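Local structure of interleukin-2 receptor subunit beta (Mus musculus, 6DG5) at residues Y135-L140 with K162-W167; V183-Q188 with T194-S199; E143-R146 with S152-D155; C48-V53 with W58-I63. The protein probably serves as a receptor subunit for interleukin-2, passing its mitogenic signal into the cell and taking part in receptor-mediated endocytosis. One frame throughout, in Å; residues are numbered along the deposited sequence.

Interaction 1: residues Y135-L140 with K162-W167; sequences YIEPYL and KQRQQW. With NAG (2-acetamido-2-deoxy-beta-D-glucopyranose), chain D.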
# COMPACT_ATOMS: atom_id res chain seq x y z
N TYR B 135 -3.35 6.30 -2.41
CA TYR B 135 -3.86 5.83 -1.13
C TYR B 135 -4.21 4.35 -1.17
O TYR B 135 -4.01 3.63 -0.18
CB TYR B 135 -5.10 6.64 -0.73
CG TYR B 135 -4.83 8.08 -0.33
CD1 TYR B 135 -3.70 8.42 0.39
CD2 TYR B 135 -5.72 9.08 -0.67
CE1 TYR B 135 -3.46 9.73 0.77
CE2 TYR B 135 -5.50 10.39 -0.30
CZ TYR B 135 -4.37 10.72 0.42
OH TYR B 135 -4.14 12.03 0.78
N ILE B 136 -4.73 3.87 -2.30
CA ILE B 136 -5.22 2.51 -2.42
C ILE B 136 -4.48 1.70 -3.47
O ILE B 136 -4.80 0.53 -3.67
CB ILE B 136 -6.74 2.49 -2.72
CG1 ILE B 136 -7.02 3.20 -4.04
CG2 ILE B 136 -7.51 3.13 -1.59
CD1 ILE B 136 -8.35 2.86 -4.65
N GLU B 137 -3.51 2.30 -4.16
CA GLU B 137 -2.84 1.60 -5.25
C GLU B 137 -2.19 0.28 -4.84
O GLU B 137 -2.29 -0.69 -5.62
CB GLU B 137 -1.80 2.52 -5.91
CG GLU B 137 -1.30 1.99 -7.24
CD GLU B 137 0.01 2.63 -7.67
OE1 GLU B 137 0.14 3.87 -7.56
OE2 GLU B 137 0.91 1.89 -8.12
N PRO B 138 -1.53 0.15 -3.68
CA PRO B 138 -0.92 -1.15 -3.35
C PRO B 138 -1.94 -2.25 -3.08
O PRO B 138 -1.56 -3.43 -3.12
CB PRO B 138 -0.10 -0.85 -2.09
CG PRO B 138 -0.73 0.36 -1.51
CD PRO B 138 -1.16 1.17 -2.69
N TYR B 139 -3.20 -1.92 -2.83
CA TYR B 139 -4.23 -2.90 -2.51
C TYR B 139 -5.06 -3.30 -3.73
O TYR B 139 -6.19 -3.76 -3.57
CB TYR B 139 -5.14 -2.36 -1.41
CG TYR B 139 -4.45 -2.19 -0.08
CD1 TYR B 139 -4.35 -3.25 0.82
CD2 TYR B 139 -3.90 -0.97 0.29
CE1 TYR B 139 -3.72 -3.09 2.03
CE2 TYR B 139 -3.27 -0.80 1.51
CZ TYR B 139 -3.18 -1.87 2.37
OH TYR B 139 -2.55 -1.72 3.59
N LEU B 140 -4.51 -3.14 -4.93
CA LEU B 140 -5.28 -3.44 -6.14
C LEU B 140 -5.55 -4.93 -6.26
O LEU B 140 -4.73 -5.77 -5.89
CB LEU B 140 -4.53 -2.95 -7.38
CG LEU B 140 -4.58 -1.45 -7.63
CD1 LEU B 140 -3.68 -1.07 -8.80
CD2 LEU B 140 -6.00 -0.99 -7.88
N LYS B 162 -5.80 -12.02 -6.81
CA LYS B 162 -5.82 -11.35 -5.52
C LYS B 162 -4.56 -10.54 -5.24
O LYS B 162 -4.24 -10.27 -4.08
CB LYS B 162 -6.05 -12.37 -4.40
CG LYS B 162 -7.36 -13.13 -4.54
CD LYS B 162 -7.64 -14.01 -3.34
CE LYS B 162 -8.86 -14.89 -3.56
NZ LYS B 162 -8.64 -15.87 -4.66
N GLN B 163 -3.84 -10.15 -6.29
CA GLN B 163 -2.68 -9.28 -6.19
C GLN B 163 -2.73 -8.30 -7.35
O GLN B 163 -3.66 -8.32 -8.17
CB GLN B 163 -1.37 -10.09 -6.19
CG GLN B 163 -1.19 -10.97 -7.42
CD GLN B 163 -1.91 -12.30 -7.30
OE1 GLN B 163 -2.40 -12.66 -6.23
NE2 GLN B 163 -1.98 -13.04 -8.40
N ARG B 164 -1.74 -7.41 -7.42
CA ARG B 164 -1.65 -6.44 -8.51
C ARG B 164 -0.78 -7.05 -9.60
O ARG B 164 0.45 -6.99 -9.53
CB ARG B 164 -1.09 -5.11 -8.00
CG ARG B 164 -1.42 -3.92 -8.89
CD ARG B 164 -0.27 -3.56 -9.81
NE ARG B 164 -0.57 -2.37 -10.61
CZ ARG B 164 -0.38 -1.12 -10.20
NH1 ARG B 164 0.13 -0.88 -9.00
NH2 ARG B 164 -0.69 -0.11 -11.00
N GLN B 165 -1.42 -7.63 -10.61
CA GLN B 165 -0.72 -8.32 -11.69
C GLN B 165 -0.87 -7.62 -13.03
O GLN B 165 0.14 -7.40 -13.71
CB GLN B 165 -1.24 -9.77 -11.79
CG GLN B 165 -0.23 -10.76 -12.34
CD GLN B 165 -0.62 -12.20 -12.08
OE1 GLN B 165 -0.81 -12.61 -10.93
NE2 GLN B 165 -0.76 -12.98 -13.14
N GLN B 166 -2.09 -7.27 -13.42
CA GLN B 166 -2.36 -6.56 -14.68
C GLN B 166 -1.96 -7.39 -15.89
O GLN B 166 -1.55 -6.84 -16.92
CB GLN B 166 -1.70 -5.18 -14.71
CG GLN B 166 -2.40 -4.15 -13.83
CD GLN B 166 -1.85 -2.75 -14.02
OE1 GLN B 166 -0.83 -2.39 -13.44
NE2 GLN B 166 -2.54 -1.95 -14.82
N TRP B 167 -2.07 -8.71 -15.78
CA TRP B 167 -1.92 -9.64 -16.89
C TRP B 167 -2.29 -11.04 -16.40
O TRP B 167 -2.16 -11.33 -15.21
CB TRP B 167 -0.50 -9.65 -17.48
CG TRP B 167 0.57 -10.03 -16.50
CD1 TRP B 167 1.36 -9.18 -15.78
CD2 TRP B 167 0.98 -11.35 -16.14
NE1 TRP B 167 2.23 -9.89 -14.99
CE2 TRP B 167 2.02 -11.22 -15.19
CE3 TRP B 167 0.58 -12.63 -16.52
CZ2 TRP B 167 2.65 -12.33 -14.62
CZ3 TRP B 167 1.20 -13.73 -15.95
CH2 TRP B 167 2.23 -13.57 -15.02
C1 NAG D . 2.60 -11.90 -19.53
C2 NAG D . 3.82 -12.60 -18.93
C3 NAG D . 4.43 -11.77 -17.80
C4 NAG D . 4.68 -10.34 -18.24
C5 NAG D . 3.41 -9.75 -18.85
C6 NAG D . 3.60 -8.37 -19.42
C7 NAG D . 4.32 -14.97 -18.46
C8 NAG D . 3.78 -16.26 -17.92
N2 NAG D . 3.47 -13.93 -18.45
O3 NAG D . 5.66 -12.38 -17.39
O4 NAG D . 5.04 -9.54 -17.11
O5 NAG D . 2.96 -10.58 -19.93
O6 NAG D . 4.57 -8.35 -20.46
O7 NAG D . 5.47 -14.86 -18.88
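L140 and R164 bring the two backbones nearest, their CA atoms 5.3 Å apart, where a short 3-10 turn at 137-138 leads into strand 140-148 and residues 162-167 run as an irregular loop up to W167. The R164 side chain runs alongside L140. Its bend at chi2 (-99°) lays the guanidinium beside L140, whose CD1 sits over the centre of one face, 3.6 Å from R164 CZ. E137 comes in at the rim of the same group: R164 NH1 donates to E137 OE2 over 3.0 Å in a nearly straight salt bridge (170°). The acceptor lies in the guanidinium plane and uses its anti lone pair, yet the carboxylate stands almost perpendicular to that plane. Both loops belong to the fibronectin type-III domain, where Y139 OH hydrogen-bonds an acidic side chain of one other protein chain and K162 NZ forms a salt bridge with one of another. Q166 OE1 takes R164 NE at 2.8 Å from above its carbonyl plane, a second hold on the guanidinium's rotation. Q163 NE2 donates to Q165 OE1 over 2.8 Å, and W167 lays one ring face against the N-acetylglucosamine of chain D, with W167 CZ3 3.4 Å from its N2.

Interaction 2: residues V183-Q188 with T194-S199; sequences VRVKAQ and TWSPWS. With MAN (alpha-D-mannopyranose), chain E; FUC (alpha-L-fucopyranose), chain C.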
# COMPACT_ATOMS: atom_id res chain seq x y z
N VAL B 183 -12.25 -7.72 -17.63
CA VAL B 183 -11.51 -7.61 -16.37
C VAL B 183 -12.11 -6.47 -15.56
O VAL B 183 -12.71 -5.54 -16.10
CB VAL B 183 -10.00 -7.38 -16.61
CG1 VAL B 183 -9.20 -7.76 -15.38
CG2 VAL B 183 -9.52 -8.17 -17.82
N ARG B 184 -11.95 -6.55 -14.24
CA ARG B 184 -12.39 -5.50 -13.34
C ARG B 184 -11.44 -5.42 -12.15
O ARG B 184 -10.66 -6.35 -11.89
CB ARG B 184 -13.83 -5.71 -12.87
CG ARG B 184 -14.09 -7.05 -12.20
CD ARG B 184 -15.56 -7.17 -11.83
NE ARG B 184 -15.82 -8.33 -10.98
CZ ARG B 184 -17.00 -8.58 -10.42
NH1 ARG B 184 -18.02 -7.76 -10.62
NH2 ARG B 184 -17.16 -9.66 -9.66
N VAL B 185 -11.52 -4.31 -11.41
CA VAL B 185 -10.52 -3.96 -10.41
C VAL B 185 -11.20 -3.50 -9.12
O VAL B 185 -12.32 -2.99 -9.14
CB VAL B 185 -9.56 -2.87 -10.96
CG1 VAL B 185 -10.31 -1.57 -11.23
CG2 VAL B 185 -8.39 -2.63 -10.02
N LYS B 186 -10.50 -3.69 -8.00
CA LYS B 186 -11.00 -3.32 -6.68
C LYS B 186 -9.82 -3.17 -5.73
O LYS B 186 -8.73 -3.69 -5.99
CB LYS B 186 -12.00 -4.36 -6.15
CG LYS B 186 -12.86 -3.91 -4.99
CD LYS B 186 -13.93 -4.94 -4.66
CE LYS B 186 -13.52 -5.85 -3.51
NZ LYS B 186 -12.12 -6.33 -3.62
N ALA B 187 -10.04 -2.45 -4.64
CA ALA B 187 -9.05 -2.26 -3.58
C ALA B 187 -9.66 -2.68 -2.25
O ALA B 187 -10.58 -2.03 -1.75
CB ALA B 187 -8.57 -0.81 -3.52
N GLN B 188 -9.15 -3.77 -1.68
CA GLN B 188 -9.77 -4.39 -0.50
C GLN B 188 -9.02 -4.00 0.78
O GLN B 188 -8.53 -4.83 1.55
CB GLN B 188 -9.86 -5.91 -0.69
CG GLN B 188 -8.54 -6.70 -0.67
CD GLN B 188 -7.58 -6.32 -1.77
OE1 GLN B 188 -7.98 -5.89 -2.85
NE2 GLN B 188 -6.28 -6.47 -1.50
N THR B 194 -17.04 -1.37 -3.70
CA THR B 194 -17.59 -2.33 -4.64
C THR B 194 -16.67 -2.50 -5.85
O THR B 194 -15.72 -1.73 -6.05
CB THR B 194 -18.99 -1.90 -5.11
OG1 THR B 194 -18.93 -0.55 -5.60
CG2 THR B 194 -19.97 -1.97 -3.95
N TRP B 195 -16.97 -3.51 -6.65
CA TRP B 195 -16.16 -3.81 -7.83
C TRP B 195 -16.36 -2.75 -8.91
O TRP B 195 -17.42 -2.13 -9.02
CB TRP B 195 -16.52 -5.18 -8.39
CG TRP B 195 -15.82 -6.32 -7.72
CD1 TRP B 195 -16.34 -7.17 -6.79
CD2 TRP B 195 -14.46 -6.73 -7.93
NE1 TRP B 195 -15.40 -8.09 -6.41
CE2 TRP B 195 -14.24 -7.84 -7.09
CE3 TRP B 195 -13.42 -6.27 -8.73
CZ2 TRP B 195 -13.01 -8.50 -7.04
CZ3 TRP B 195 -12.20 -6.92 -8.68
CH2 TRP B 195 -12.01 -8.02 -7.84
N SER B 196 -15.32 -2.55 -9.71
CA SER B 196 -15.41 -1.68 -10.86
C SER B 196 -16.17 -2.38 -11.98
O SER B 196 -16.23 -3.61 -12.02
CB SER B 196 -14.02 -1.28 -11.34
OG SER B 196 -13.43 -2.32 -12.11
N PRO B 197 -16.75 -1.62 -12.91
CA PRO B 197 -17.43 -2.25 -14.05
C PRO B 197 -16.46 -3.06 -14.89
O PRO B 197 -15.25 -2.85 -14.88
CB PRO B 197 -17.99 -1.06 -14.83
CG PRO B 197 -18.11 0.02 -13.82
CD PRO B 197 -16.95 -0.17 -12.90
N TRP B 198 -17.02 -4.03 -15.62
CA TRP B 198 -16.20 -4.88 -16.47
C TRP B 198 -15.59 -4.07 -17.60
O TRP B 198 -16.20 -3.14 -18.13
CB TRP B 198 -17.04 -6.02 -17.04
CG TRP B 198 -17.43 -7.04 -16.02
CD1 TRP B 198 -18.66 -7.19 -15.44
CD2 TRP B 198 -16.59 -8.05 -15.44
NE1 TRP B 198 -18.64 -8.24 -14.55
CE2 TRP B 198 -17.38 -8.78 -14.54
CE3 TRP B 198 -15.25 -8.40 -15.61
CZ2 TRP B 198 -16.87 -9.85 -13.80
CZ3 TRP B 198 -14.75 -9.46 -14.88
CH2 TRP B 198 -15.56 -10.17 -13.99
N SER B 199 -14.36 -4.43 -17.97
CA SER B 199 -13.67 -3.75 -19.05
C SER B 199 -14.36 -4.03 -20.38
O SER B 199 -15.16 -4.97 -20.52
CB SER B 199 -12.22 -4.22 -19.12
OG SER B 199 -12.13 -5.60 -19.41
C1 MAN E . -19.35 -0.49 -22.75
C2 MAN E . -19.52 -2.01 -23.02
C3 MAN E . -19.56 -2.78 -21.71
C4 MAN E . -18.33 -2.45 -20.84
C5 MAN E . -18.25 -0.94 -20.60
C6 MAN E . -16.99 -0.54 -19.85
O2 MAN E . -18.40 -2.53 -23.74
O3 MAN E . -19.64 -4.18 -21.93
O4 MAN E . -18.43 -3.12 -19.59
O5 MAN E . -18.25 -0.23 -21.86
O6 MAN E . -17.09 0.83 -19.49
C1 FUC C . -18.44 6.08 -13.05
C2 FUC C . -17.35 5.64 -12.03
C3 FUC C . -17.09 4.13 -12.08
C4 FUC C . -17.59 3.49 -13.40
C5 FUC C . -19.09 3.80 -13.61
C6 FUC C . -19.54 3.70 -15.06
O2 FUC C . -17.65 6.05 -10.71
O3 FUC C . -15.70 3.87 -11.96
O4 FUC C . -16.82 3.93 -14.52
O5 FUC C . -19.47 5.11 -13.14
O HOH W 1 -13.30 -0.83 -7.64
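R184 slots its flat guanidinium between the indoles of W195 and W198, the two tryptophans of the WSXWS motif, in the interleaved tryptophan-arginine arrangement of type I cytokine receptors. The guanidinium lies almost parallel on W195, planes 7° apart and centres 3.9 Å apart, a stack that is also cation-pi. On its other side W198 receives the aliphatic stem as well, with R184 CD 3.5 Å from the centroid of the six-membered ring. R184 CG sits between the backbone N and carbonyl carbon (chi1 56°), and the extended chain beyond carries the charge out to E143, which pairs with R184 NH2. K186 covers the far face of W195: its CD stands 3.6 Å over the five-membered ring, and the bent end returns NZ above the six-membered one as a second cation-pi contact. A leucine at W195 would probably leave both R184 and K186 without their shared aromatic surface, the guanidinium gripped from one side only and freer to turn. Beneath the stack the serines take the place of strand partners. V185 N donates to S196 OG at 2.8 Å, S196 N returns to V185 O at 3.1 Å, and V183 N donates to S199 OG at 2.8 Å.

Interaction 3: residues E143-R146 with S152-D155; sequences EARR and SWED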
# COMPACT_ATOMS: atom_id res chain seq x y z
N GLU B 143 -10.23 -9.19 -11.19
CA GLU B 143 -11.07 -10.34 -11.50
C GLU B 143 -11.39 -10.30 -12.99
O GLU B 143 -11.90 -9.29 -13.49
CB GLU B 143 -12.36 -10.33 -10.68
CG GLU B 143 -12.50 -11.49 -9.70
CD GLU B 143 -13.90 -11.57 -9.10
OE1 GLU B 143 -14.82 -10.93 -9.64
OE2 GLU B 143 -14.07 -12.29 -8.09
N ALA B 144 -11.09 -11.39 -13.69
CA ALA B 144 -11.38 -11.51 -15.11
C ALA B 144 -12.31 -12.69 -15.35
O ALA B 144 -12.35 -13.64 -14.56
CB ALA B 144 -10.10 -11.68 -15.93
N ARG B 145 -13.08 -12.62 -16.43
CA ARG B 145 -13.95 -13.72 -16.82
C ARG B 145 -13.76 -14.04 -18.30
O ARG B 145 -13.78 -13.13 -19.14
CB ARG B 145 -15.43 -13.42 -16.52
CG ARG B 145 -16.00 -12.17 -17.15
CD ARG B 145 -17.46 -12.02 -16.74
NE ARG B 145 -18.11 -10.85 -17.32
CZ ARG B 145 -19.38 -10.52 -17.11
NH1 ARG B 145 -20.13 -11.28 -16.33
NH2 ARG B 145 -19.89 -9.44 -17.67
N ARG B 146 -13.57 -15.32 -18.60
CA ARG B 146 -13.34 -15.81 -19.95
C ARG B 146 -14.58 -16.56 -20.42
O ARG B 146 -15.05 -17.47 -19.74
CB ARG B 146 -12.12 -16.73 -19.98
CG ARG B 146 -11.85 -17.39 -21.33
CD ARG B 146 -11.12 -18.71 -21.17
NE ARG B 146 -12.00 -19.78 -20.72
CZ ARG B 146 -12.05 -20.25 -19.47
NH1 ARG B 146 -11.25 -19.74 -18.54
NH2 ARG B 146 -12.89 -21.22 -19.16
N SER B 152 -22.69 -17.18 -22.79
CA SER B 152 -23.12 -16.08 -21.94
C SER B 152 -22.01 -15.66 -20.98
O SER B 152 -21.13 -16.44 -20.63
CB SER B 152 -24.37 -16.47 -21.14
OG SER B 152 -24.70 -15.47 -20.19
N TRP B 153 -22.08 -14.40 -20.54
CA TRP B 153 -21.13 -13.90 -19.55
C TRP B 153 -21.41 -14.45 -18.16
O TRP B 153 -20.49 -14.58 -17.35
CB TRP B 153 -21.15 -12.37 -19.51
CG TRP B 153 -20.38 -11.72 -20.63
CD1 TRP B 153 -20.87 -10.90 -21.60
CD2 TRP B 153 -18.98 -11.84 -20.88
NE1 TRP B 153 -19.86 -10.50 -22.44
CE2 TRP B 153 -18.69 -11.07 -22.02
CE3 TRP B 153 -17.94 -12.53 -20.25
CZ2 TRP B 153 -17.40 -10.96 -22.54
CZ3 TRP B 153 -16.66 -12.43 -20.77
CH2 TRP B 153 -16.40 -11.65 -21.91
N GLU B 154 -22.67 -14.79 -17.87
CA GLU B 154 -22.99 -15.45 -16.62
C GLU B 154 -22.54 -16.91 -16.64
O GLU B 154 -22.26 -17.49 -15.58
CB GLU B 154 -24.48 -15.36 -16.32
CG GLU B 154 -25.11 -14.02 -16.69
CD GLU B 154 -24.52 -12.86 -15.92
OE1 GLU B 154 -24.08 -13.06 -14.77
OE2 GLU B 154 -24.49 -11.73 -16.47
N ASP B 155 -22.46 -17.51 -17.83
CA ASP B 155 -21.93 -18.85 -17.98
C ASP B 155 -20.41 -18.87 -17.88
O ASP B 155 -19.82 -19.94 -17.69
CB ASP B 155 -22.38 -19.43 -19.32
CG ASP B 155 -22.39 -20.95 -19.34
OD1 ASP B 155 -21.98 -21.57 -18.34
OD2 ASP B 155 -22.82 -21.52 -20.37
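R145 crosses W153 at about a right angle: its stem passes alongside the CE3-CZ3 rim of the indole, and its guanidinium reaches the base of the side chain. R145 NE comes within 3.4 Å of W153 CE3, while R145 CZ lies 3.5 Å from W153 CB, which sits centrally over one guanidinium face. The planes are only 20° apart, but the guanidinium is displaced past the ring onto W153 CB. From the backbone side, R145 O meets the rim of the ring, 3.4 Å from W153 CZ3. An extended chain with CG between the backbone N and carbonyl carbon (chi1 57°) takes the guanidinium out from strand 140-148. In this fibronectin type-III domain R145 extends the tryptophan-arginine array of the WSXWS motif: W198 makes a cation-pi contact on the face opposite W153 CB, and R147 forms a separate one with W153. Q182 accepts from R145 NH2 and would limit rotation of the group. On the W153 side an ST turn shapes the loop, E154 N donating to S152 OG over 3.2 Å. The poorly ordered E154 brings OE2 only to 4.4 Å from R145 NH1, beyond a salt bridge, where any attraction is probably weak.

Interaction 4: residues C48-V53 with W58-I63; sequences CELTLV and WACNLI. With NAG (2-acetamido-2-deoxy-beta-D-glucopyranose), chain F; NAG (2-acetamido-2-deoxy-beta-D-glucopyranose), chain G; MAN (alpha-D-mannopyranose), chain H.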
# COMPACT_ATOMS: atom_id res chain seq x y z
N CYS B 48 -24.45 19.51 -9.61
CA CYS B 48 -24.70 18.88 -10.90
C CYS B 48 -26.20 18.64 -11.02
O CYS B 48 -26.93 18.63 -10.03
CB CYS B 48 -23.94 17.56 -11.06
SG CYS B 48 -24.37 16.33 -9.80
N GLU B 49 -26.66 18.43 -12.26
CA GLU B 49 -28.07 18.18 -12.53
C GLU B 49 -28.30 16.69 -12.80
O GLU B 49 -27.54 16.07 -13.55
CB GLU B 49 -28.55 19.00 -13.73
CG GLU B 49 -30.04 18.83 -14.02
CD GLU B 49 -30.45 19.44 -15.35
OE1 GLU B 49 -29.56 19.76 -16.16
OE2 GLU B 49 -31.67 19.59 -15.58
N LEU B 50 -29.35 16.14 -12.21
CA LEU B 50 -29.67 14.74 -12.40
C LEU B 50 -30.28 14.51 -13.78
O LEU B 50 -31.11 15.30 -14.25
CB LEU B 50 -30.63 14.26 -11.31
CG LEU B 50 -30.05 14.06 -9.92
CD1 LEU B 50 -31.16 14.03 -8.88
CD2 LEU B 50 -29.25 12.77 -9.86
N THR B 51 -29.87 13.42 -14.43
CA THR B 51 -30.35 13.06 -15.75
C THR B 51 -30.79 11.60 -15.75
O THR B 51 -30.18 10.76 -15.09
CB THR B 51 -29.27 13.29 -16.82
OG1 THR B 51 -28.65 14.56 -16.61
CG2 THR B 51 -29.89 13.26 -18.22
N LEU B 52 -31.85 11.31 -16.50
CA LEU B 52 -32.43 9.97 -16.52
C LEU B 52 -31.56 9.01 -17.33
O LEU B 52 -31.13 9.34 -18.44
CB LEU B 52 -33.84 10.01 -17.10
CG LEU B 52 -34.67 8.73 -17.00
CD1 LEU B 52 -35.04 8.46 -15.55
CD2 LEU B 52 -35.91 8.81 -17.87
N VAL B 53 -31.31 7.83 -16.77
CA VAL B 53 -30.53 6.79 -17.43
C VAL B 53 -31.41 5.59 -17.77
O VAL B 53 -31.41 5.11 -18.91
CB VAL B 53 -29.32 6.36 -16.57
CG1 VAL B 53 -28.39 5.48 -17.38
CG2 VAL B 53 -28.59 7.59 -16.05
N TRP B 58 -31.75 8.11 -11.87
CA TRP B 58 -31.25 9.41 -12.31
C TRP B 58 -29.82 9.57 -11.83
O TRP B 58 -29.54 9.36 -10.64
CB TRP B 58 -32.12 10.55 -11.78
CG TRP B 58 -33.59 10.37 -12.01
CD1 TRP B 58 -34.43 9.53 -11.33
CD2 TRP B 58 -34.40 11.05 -12.97
NE1 TRP B 58 -35.71 9.65 -11.82
CE2 TRP B 58 -35.72 10.58 -12.83
CE3 TRP B 58 -34.13 12.02 -13.95
CZ2 TRP B 58 -36.77 11.04 -13.62
CZ3 TRP B 58 -35.18 12.48 -14.73
CH2 TRP B 58 -36.48 11.98 -14.56
N ALA B 59 -28.92 9.96 -12.73
CA ALA B 59 -27.50 10.01 -12.43
C ALA B 59 -26.97 11.43 -12.44
O ALA B 59 -27.55 12.34 -13.05
CB ALA B 59 -26.71 9.16 -13.43
N CYS B 60 -25.84 11.61 -11.75
CA CYS B 60 -25.19 12.90 -11.60
C CYS B 60 -23.69 12.66 -11.49
O CYS B 60 -23.26 11.64 -10.95
CB CYS B 60 -25.70 13.64 -10.36
SG CYS B 60 -26.03 15.41 -10.54
N ASN B 61 -22.90 13.61 -11.99
CA ASN B 61 -21.45 13.48 -11.99
C ASN B 61 -20.83 14.73 -11.37
O ASN B 61 -20.85 15.81 -11.98
CB ASN B 61 -20.91 13.25 -13.40
CG ASN B 61 -21.23 11.86 -13.91
OD1 ASN B 61 -21.38 10.92 -13.13
ND2 ASN B 61 -21.33 11.72 -15.22
N LEU B 62 -20.28 14.58 -10.17
CA LEU B 62 -19.58 15.67 -9.48
C LEU B 62 -18.10 15.55 -9.83
O LEU B 62 -17.40 14.68 -9.31
CB LEU B 62 -19.81 15.59 -7.98
CG LEU B 62 -21.24 15.83 -7.50
CD1 LEU B 62 -21.52 15.05 -6.22
CD2 LEU B 62 -21.49 17.31 -7.29
N ILE B 63 -17.62 16.44 -10.70
CA ILE B 63 -16.21 16.48 -11.07
C ILE B 63 -15.50 17.41 -10.09
O ILE B 63 -15.69 18.63 -10.13
CB ILE B 63 -16.01 16.93 -12.52
CG1 ILE B 63 -16.60 15.89 -13.49
CG2 ILE B 63 -14.54 17.15 -12.81
CD1 ILE B 63 -18.01 16.20 -13.94
C1 NAG F . -17.29 10.62 -13.80
C2 NAG F . -16.78 10.60 -15.25
C3 NAG F . -17.88 10.14 -16.22
C4 NAG F . -18.55 8.86 -15.74
C5 NAG F . -19.05 9.08 -14.31
C6 NAG F . -19.72 7.87 -13.70
C7 NAG F . -15.02 12.26 -15.64
C8 NAG F . -14.72 13.67 -16.07
N2 NAG F . -16.31 11.92 -15.63
O3 NAG F . -17.31 9.93 -17.51
O4 NAG F . -19.65 8.57 -16.60
O5 NAG F . -17.92 9.38 -13.49
O6 NAG F . -18.97 7.35 -12.61
O7 NAG F . -14.13 11.48 -15.33
C1 NAG G . -19.76 7.18 -16.99
C2 NAG G . -21.22 6.96 -17.38
C3 NAG G . -21.44 5.52 -17.84
C4 NAG G . -20.43 5.13 -18.91
C5 NAG G . -19.01 5.45 -18.45
C6 NAG G . -17.95 5.20 -19.50
C7 NAG G . -22.61 8.50 -16.07
C8 NAG G . -23.49 8.65 -14.87
N2 NAG G . -22.10 7.28 -16.27
O3 NAG G . -22.76 5.38 -18.34
O4 NAG G . -20.55 3.73 -19.15
O5 NAG G . -18.91 6.84 -18.09
O6 NAG G . -17.91 6.26 -20.45
O7 NAG G . -22.37 9.44 -16.82
C1 MAN H . -28.26 3.36 -20.97
C2 MAN H . -28.49 2.53 -19.67
C3 MAN H . -27.69 1.23 -19.71
C4 MAN H . -27.94 0.48 -21.03
C5 MAN H . -27.61 1.39 -22.22
C6 MAN H . -27.89 0.73 -23.56
O2 MAN H . -29.86 2.15 -19.52
O3 MAN H . -27.99 0.39 -18.60
O4 MAN H . -27.11 -0.68 -21.09
O5 MAN H . -28.44 2.57 -22.14
O6 MAN H . -27.51 1.64 -24.59
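W58 packs against L52 on one face of the beta hairpin formed by strands 46-54 and 57-63 in the receptor's N-terminal domain. Its CG is anti to the carbonyl carbon (chi1 -50°), which swings the indole across the neighbouring strand; L52 CD1 then stands over the ring, 3.6 Å from the centroid of the six-membered part and 13° off the normal, a CH-pi contact. L52 CB adds to the cover near CZ3, and L50 CB reaches W58 CB at 4.0 Å. With a serine in place of W58, L52 is likely to lose the aromatic face it rests on, opening a gap on this side of the hairpin. C48 and C60 carry the other end of the contact, where the first strand is only weakly bonded: their disulfide, SG to SG 2.0 Å, ties the strands covalently. The sulfur of C48 also touches L62 CG at 3.9 Å, and L50 CD2 packs on C60 CB at 3.7 Å. Between these two ends T51 and A59 form an antiparallel hydrogen-bonded pair, T51 N to A59 O at 2.9 Å and A59 N to T51 O at 2.8 Å. Their side chains point to the face opposite W58, toward which the glycan lies; there A59 CB meets C8 of the chain G N-acetylglucosamine, and N61 ND2 donates to O7 of the same sugar over 3.0 Å.

Interactions 1, 2 and 3 share the fibronectin type-III domain, and strands 140-148 and 178-187, neighbours in one sheet, join them. Interactions 2 and 3 abut: R184 NH2 forms a salt bridge with E143 OE1 at 2.7 Å, and W198 makes a cation-pi contact with R145, W198 CD1 lying 3.4 Å from R145 NH2. Interaction 1 meets interaction 2 by apolar packing, L140 CD2 to V185 CG2 at 3.6 Å, with the centres 11 Å apart. Interaction 4 belongs to the N-terminal domain, its nearest atoms about 11 Å from interaction 2. Sugars span part of that gap: the chain F N-acetylglucosamine beside N61 carries the fucose whose C4 is 3.5 Å from P197 CG.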